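Local atomic coordinates of aerotolerance-related membrane protein (Bacteroides fragilis, PDB entry 4JDU), a protein that is of unknown detailed function but carries a calcium-binding von Willebrand factor type A domain and probably contributes to aerotolerance at the cell membrane. Residues V141-I152 against V168-C178. The protein carries 6 engineered substitutions. Sequence-based numbering, arbitrary orientation. Where two conformers were deposited one is given.
Sequences VLGVGLPDGAPI and VIVTRLNEAMC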
ATOM      1  N   VAL A 141       4.229  -6.196  -2.636  1.00 14.52           N
ATOM      2  CA  VAL A 141       4.453  -4.762  -2.522  1.00 15.74           C
ATOM      3  C   VAL A 141       4.383  -4.076  -3.884  1.00 15.75           C
ATOM      4  O   VAL A 141       5.057  -4.491  -4.844  1.00 16.58           O
ATOM      5  CB  VAL A 141       5.810  -4.450  -1.851  1.00 14.68           C
ATOM      6  CG1 VAL A 141       5.991  -2.948  -1.706  1.00 17.31           C
ATOM      7  CG2 VAL A 141       5.921  -5.130  -0.484  1.00 16.13           C
ATOM      8  N   LEU A 142       3.541  -3.047  -3.972  1.00 15.18           N
ATOM      9  CA  LEU A 142       3.481  -2.198  -5.153  1.00 15.44           C
ATOM     10  C   LEU A 142       4.125  -0.869  -4.782  1.00 14.49           C
ATOM     11  O   LEU A 142       3.631  -0.140  -3.910  1.00 15.75           O
ATOM     12  CB  LEU A 142       2.039  -2.002  -5.630  1.00 17.71           C
ATOM     13  CG  LEU A 142       1.230  -3.288  -5.794  1.00 25.62           C
ATOM     14  CD1 LEU A 142      -0.158  -3.006  -6.341  1.00 22.32           C
ATOM     15  CD2 LEU A 142       1.967  -4.300  -6.657  1.00 32.58           C
ATOM     16  N   GLY A 143       5.259  -0.580  -5.416  1.00 17.32           N
ATOM     17  CA  GLY A 143       6.009   0.625  -5.113  1.00 16.33           C
ATOM     18  C   GLY A 143       5.567   1.749  -6.027  1.00 16.40           C
ATOM     19  O   GLY A 143       5.586   1.601  -7.253  1.00 19.94           O
ATOM     20  N   VAL A 144       5.133   2.856  -5.436  1.00 14.90           N
ATOM     21  CA  VAL A 144       4.724   4.002  -6.247  0.53 14.25           C
ATOM     22  C   VAL A 144       5.667   5.160  -6.020  1.00 15.23           C
ATOM     23  O   VAL A 144       6.025   5.494  -4.894  1.00 16.57           O
ATOM     24  CB  VAL A 144       3.262   4.464  -5.992  0.53 16.85           C
ATOM     25  CG1 VAL A 144       2.265   3.496  -6.623  0.53 16.16           C
ATOM     26  CG2 VAL A 144       3.009   4.608  -4.522  0.53 13.72           C
ATOM     27  N   GLY A 145       6.083   5.762  -7.126  1.00 17.68           N
ATOM     28  CA  GLY A 145       7.017   6.871  -7.087  1.00 18.66           C
ATOM     29  C   GLY A 145       8.230   6.536  -7.924  1.00 18.61           C
ATOM     30  O   GLY A 145       8.313   5.455  -8.521  1.00 19.04           O
ATOM     31  N   LEU A 146       9.169   7.473  -7.977  1.00 18.39           N
ATOM     32  CA  LEU A 146      10.409   7.282  -8.717  1.00 17.92           C
ATOM     33  C   LEU A 146      11.589   7.340  -7.755  1.00 18.93           C
ATOM     34  O   LEU A 146      11.514   7.989  -6.711  1.00 18.51           O
ATOM     35  CB  LEU A 146      10.556   8.354  -9.800  1.00 20.36           C
ATOM     36  CG  LEU A 146       9.429   8.433 -10.840  1.00 26.02           C
ATOM     37  CD1 LEU A 146       9.637   9.568 -11.840  1.00 29.12           C
ATOM     38  CD2 LEU A 146       9.289   7.105 -11.560  1.00 30.54           C
ATOM     39  N   PRO A 147      12.685   6.652  -8.094  1.00 23.00           N
ATOM     40  CA  PRO A 147      13.827   6.705  -7.179  1.00 24.24           C
ATOM     41  C   PRO A 147      14.527   8.067  -7.159  1.00 23.83           C
ATOM     42  O   PRO A 147      15.234   8.342  -6.188  1.00 30.82           O
ATOM     43  CB  PRO A 147      14.766   5.613  -7.715  1.00 32.55           C
ATOM     44  CG  PRO A 147      14.335   5.381  -9.134  1.00 34.48           C
ATOM     45  CD  PRO A 147      12.853   5.638  -9.150  1.00 26.19           C
ATOM     46  N   ASP A 148      14.311   8.900  -8.180  1.00 22.84           N
ATOM     47  CA  ASP A 148      15.064  10.143  -8.365  1.00 33.41           C
ATOM     48  C   ASP A 148      14.891  11.126  -7.216  1.00 37.88           C
ATOM     49  O   ASP A 148      15.869  11.661  -6.679  1.00 45.58           O
ATOM     50  CB  ASP A 148      14.647  10.834  -9.669  1.00 40.58           C
ATOM     51  CG  ASP A 148      14.122   9.863 -10.716  1.00 50.36           C
ATOM     52  OD1 ASP A 148      14.311   8.632 -10.564  1.00 41.40           O
ATOM     53  OD2 ASP A 148      13.515  10.346 -11.703  1.00 56.84           O
ATOM     54  N   GLY A 149      13.636  11.379  -6.870  1.00 30.23           N
ATOM     55  CA  GLY A 149      13.301  12.299  -5.796  1.00 38.42           C
ATOM     56  C   GLY A 149      12.406  13.451  -6.216  1.00 29.97           C
ATOM     57  O   GLY A 149      12.712  14.169  -7.174  1.00 38.44           O
ATOM     58  N   ALA A 150      11.305  13.639  -5.490  1.00 21.66           N
ATOM     59  CA  ALA A 150      10.441  14.799  -5.709  1.00 19.07           C
ATOM     60  C   ALA A 150      10.069  15.440  -4.377  1.00 18.45           C
ATOM     61  O   ALA A 150      10.077  14.770  -3.338  1.00 17.56           O
ATOM     62  CB  ALA A 150       9.184  14.393  -6.469  1.00 21.60           C
ATOM     63  N   PRO A 151       9.720  16.739  -4.393  1.00 16.40           N
ATOM     64  CA  PRO A 151       9.225  17.387  -3.176  1.00 18.10           C
ATOM     65  C   PRO A 151       7.752  17.072  -2.938  1.00 15.89           C
ATOM     66  O   PRO A 151       7.101  16.471  -3.799  1.00 15.85           O
ATOM     67  CB  PRO A 151       9.397  18.874  -3.493  1.00 19.74           C
ATOM     68  CG  PRO A 151       9.187  18.953  -4.964  1.00 18.66           C
ATOM     69  CD  PRO A 151       9.774  17.674  -5.533  1.00 18.24           C
ATOM     70  N   ILE A 152       7.238  17.459  -1.775  1.00 15.51           N
ATOM     71  CA  ILE A 152       5.847  17.190  -1.418  1.00 14.43           C
ATOM     72  C   ILE A 152       5.047  18.503  -1.449  1.00 14.90           C
ATOM     73  O   ILE A 152       5.236  19.365  -0.589  1.00 15.60           O
ATOM     74  CB  ILE A 152       5.773  16.549  -0.027  1.00 14.65           C
ATOM     75  CG1 ILE A 152       6.700  15.327   0.048  1.00 16.80           C
ATOM     76  CG2 ILE A 152       4.329  16.175   0.310  1.00 15.10           C
ATOM     77  CD1 ILE A 152       6.931  14.845   1.462  1.00 17.20           C
ATOM     78  N   VAL A 168      13.484  22.086   1.840  1.00 25.67           N
ATOM     79  CA  VAL A 168      12.491  21.276   1.142  1.00 22.58           C
ATOM     80  C   VAL A 168      12.801  19.789   1.304  1.00 21.16           C
ATOM     81  O   VAL A 168      13.927  19.339   1.045  1.00 23.50           O
ATOM     82  CB  VAL A 168      12.432  21.653  -0.353  1.00 25.66           C
ATOM     83  CG1 VAL A 168      11.499  20.712  -1.120  1.00 21.33           C
ATOM     84  CG2 VAL A 168      11.984  23.101  -0.506  1.00 27.85           C
ATOM     85  N   ILE A 169      11.801  19.037   1.754  1.00 20.57           N
ATOM     86  CA  ILE A 169      11.911  17.590   1.859  1.00 18.08           C
ATOM     87  C   ILE A 169      11.844  16.953   0.474  1.00 20.38           C
ATOM     88  O   ILE A 169      10.962  17.262  -0.331  1.00 20.35           O
ATOM     89  CB  ILE A 169      10.780  17.016   2.744  1.00 19.12           C
ATOM     90  CG1 ILE A 169      10.975  17.450   4.204  1.00 23.98           C
ATOM     91  CG2 ILE A 169      10.732  15.501   2.634  1.00 19.55           C
ATOM     92  CD1 ILE A 169       9.707  17.292   5.059  1.00 22.60           C
ATOM     93  N   VAL A 170      12.785  16.062   0.193  1.00 20.47           N
ATOM     94  CA  VAL A 170      12.722  15.281  -1.030  1.00 17.63           C
ATOM     95  C   VAL A 170      12.472  13.832  -0.653  1.00 19.00           C
ATOM     96  O   VAL A 170      13.207  13.253   0.152  1.00 23.27           O
ATOM     97  CB  VAL A 170      14.033  15.394  -1.835  1.00 23.16           C
ATOM     98  CG1 VAL A 170      13.989  14.481  -3.048  1.00 23.84           C
ATOM     99  CG2 VAL A 170      14.264  16.839  -2.255  1.00 26.51           C
ATOM    100  N   THR A 171      11.420  13.265  -1.223  1.00 16.67           N
ATOM    101  CA  THR A 171      11.059  11.874  -0.973  1.00 15.83           C
ATOM    102  C   THR A 171      11.321  11.019  -2.202  1.00 19.04           C
ATOM    103  O   THR A 171      11.020  11.431  -3.320  1.00 18.33           O
ATOM    104  CB  THR A 171       9.586  11.733  -0.536  1.00 14.92           C
ATOM    105  OG1 THR A 171       9.249  10.343  -0.487  1.00 18.44           O
ATOM    106  CG2 THR A 171       8.630  12.458  -1.503  1.00 18.08           C
ATOM    107  N   ARG A 172      11.885   9.833  -1.981  1.00 17.88           N
ATOM    108  CA  ARG A 172      12.266   8.933  -3.062  1.00 19.63           C
ATOM    109  C   ARG A 172      11.637   7.562  -2.865  1.00 20.65           C
ATOM    110  O   ARG A 172      11.491   7.094  -1.736  1.00 23.30           O
ATOM    111  CB  ARG A 172      13.792   8.773  -3.090  1.00 18.87           C
ATOM    112  CG  ARG A 172      14.559  10.046  -3.369  1.00 19.68           C
ATOM    113  CD  ARG A 172      16.073   9.878  -3.215  1.00 24.62           C
ATOM    114  NE  ARG A 172      16.760  11.139  -3.470  1.00 27.63           N
ATOM    115  CZ  ARG A 172      16.897  12.107  -2.568  1.00 27.76           C
ATOM    116  NH1 ARG A 172      16.397  11.956  -1.348  1.00 27.17           N
ATOM    117  NH2 ARG A 172      17.523  13.231  -2.880  1.00 31.35           N
ATOM    118  N   LEU A 173      11.265   6.915  -3.963  1.00 19.36           N
ATOM    119  CA  LEU A 173      10.883   5.506  -3.897  1.00 16.54           C
ATOM    120  C   LEU A 173      12.062   4.720  -3.350  1.00 20.35           C
ATOM    121  O   LEU A 173      13.180   4.832  -3.863  1.00 21.33           O
ATOM    122  CB  LEU A 173      10.529   4.984  -5.287  1.00 18.63           C
ATOM    123  CG  LEU A 173      10.274   3.471  -5.357  1.00 17.07           C
ATOM    124  CD1 LEU A 173       8.912   3.130  -4.807  1.00 21.46           C
ATOM    125  CD2 LEU A 173      10.403   2.990  -6.790  1.00 22.57           C
ATOM    126  N   ASN A 174      11.822   3.949  -2.293  1.00 18.36           N
ATOM    127  CA  ASN A 174      12.850   3.083  -1.726  1.00 21.77           C
ATOM    128  C   ASN A 174      12.660   1.676  -2.248  1.00 22.26           C
ATOM    129  O   ASN A 174      12.048   0.828  -1.593  1.00 22.40           O
ATOM    130  CB  ASN A 174      12.794   3.095  -0.197  1.00 21.85           C
ATOM    131  CG  ASN A 174      13.982   2.374   0.436  1.00 31.08           C
ATOM    132  OD1 ASN A 174      14.609   1.510  -0.184  1.00 27.07           O
ATOM    133  ND2 ASN A 174      14.290   2.724   1.678  1.00 40.81           N
ATOM    134  N   GLU A 175      13.192   1.417  -3.431  1.00 18.59           N
ATOM    135  CA  GLU A 175      12.929   0.157  -4.100  1.00 18.44           C
ATOM    136  C   GLU A 175      13.543  -1.022  -3.367  1.00 18.60           C
ATOM    137  O   GLU A 175      12.908  -2.072  -3.262  1.00 18.63           O
ATOM    138  CB  GLU A 175      13.447   0.222  -5.531  1.00 22.97           C
ATOM    139  CG  GLU A 175      12.893  -0.854  -6.448  1.00 28.32           C
ATOM    140  CD  GLU A 175      12.753  -0.346  -7.871  1.00 28.04           C
ATOM    141  OE1 GLU A 175      13.792  -0.136  -8.533  1.00 40.21           O
ATOM    142  OE2 GLU A 175      11.603  -0.131  -8.310  1.00 27.42           O
ATOM    143  N   ALA A 176      14.770  -0.864  -2.873  1.00 20.88           N
ATOM    144  CA  ALA A 176      15.447  -1.962  -2.189  1.00 23.35           C
ATOM    145  C   ALA A 176      14.617  -2.473  -1.021  1.00 21.93           C
ATOM    146  O   ALA A 176      14.460  -3.687  -0.851  1.00 21.83           O
ATOM    147  CB  ALA A 176      16.835  -1.530  -1.717  1.00 24.97           C
HETATM  148  N   MSE A 177      14.081  -1.547  -0.231  1.00 20.58           N
HETATM  149  CA  MSE A 177      13.244  -1.903   0.915  1.00 26.50           C
HETATM  150  C   MSE A 177      11.987  -2.634   0.461  1.00 23.60           C
HETATM  151  O   MSE A 177      11.629  -3.666   1.028  1.00 23.07           O
HETATM  152  CB  MSE A 177      12.882  -0.654   1.734  1.00 30.27           C
HETATM  153  CG  MSE A 177      11.816  -0.857   2.823  1.00 37.11           C
HETATM  154 SE   MSE A 177      12.229  -2.187   4.200  0.41 38.47          SE
HETATM  155  CE  MSE A 177      13.960  -1.538   4.838  1.00 31.79           C
ATOM    156  N   CYS A 178      11.316  -2.119  -0.564  1.00 18.93           N
ATOM    157  CA  CYS A 178      10.095  -2.757  -1.041  1.00 19.18           C
ATOM    158  C   CYS A 178      10.385  -4.164  -1.557  1.00 19.18           C
ATOM    159  O   CYS A 178       9.610  -5.095  -1.326  1.00 16.34           O
ATOM    160  CB  CYS A 178       9.459  -1.938  -2.164  1.00 19.34           C
ATOM    161  SG  CYS A 178       8.757  -0.320  -1.726  1.00 25.20           S
TER
HETATM  162  O   HOH W   1       8.742  18.720   0.121  1.00 17.68           O
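Ala150 and Thr171 face each other as the hydrogen-bonded pair of a very short antiparallel ribbon, set beside the calcium site of this von Willebrand factor A domain. Ala150 N gives to Thr171 O at 3.1 Å and Thr171 N to Ala150 O at 2.9 Å, both nearly straight at the hydrogen. Further along, a water carries the pairing on, accepting from Ile152 N and donating to Ile169 O. Thr171 CG2 meets Ile152 CG1 at 3.8 Å, the two side chains crossing at about a right angle; Thr171 OG1, anti to its own backbone N (chi1 172°), leaves that methyl for Ile152. Gly149, without a side chain and with positive phi, lets Val170 CG1 approach its CA to 3.6 Å, and this methyl lies above one face of the Arg172 guanidinium, offset toward its rim.

Toward the central sheet, Leu173 N bonds Leu146 O at 3.0 Å from above the carbonyl plane. Leu173 CD1 lies 3.7 Å from Val144 O and close to Gly143 C, and CD2 meets Gly145 O. Side-chainless Gly143 leaves room for CD1, while Gly145 has a positive phi that glycine takes readily. Val141, on strand 138-143, packs against helix 175-184 through Cys178. In the next shell, Arg30 also bonds Thr171 O, Glu119 accepts from Arg172 N, and calcium ligand Ser20 touches Thr171. Asn174 N-caps helix 175-184, its OD1 accepting from Met177 N at 3.1 Å.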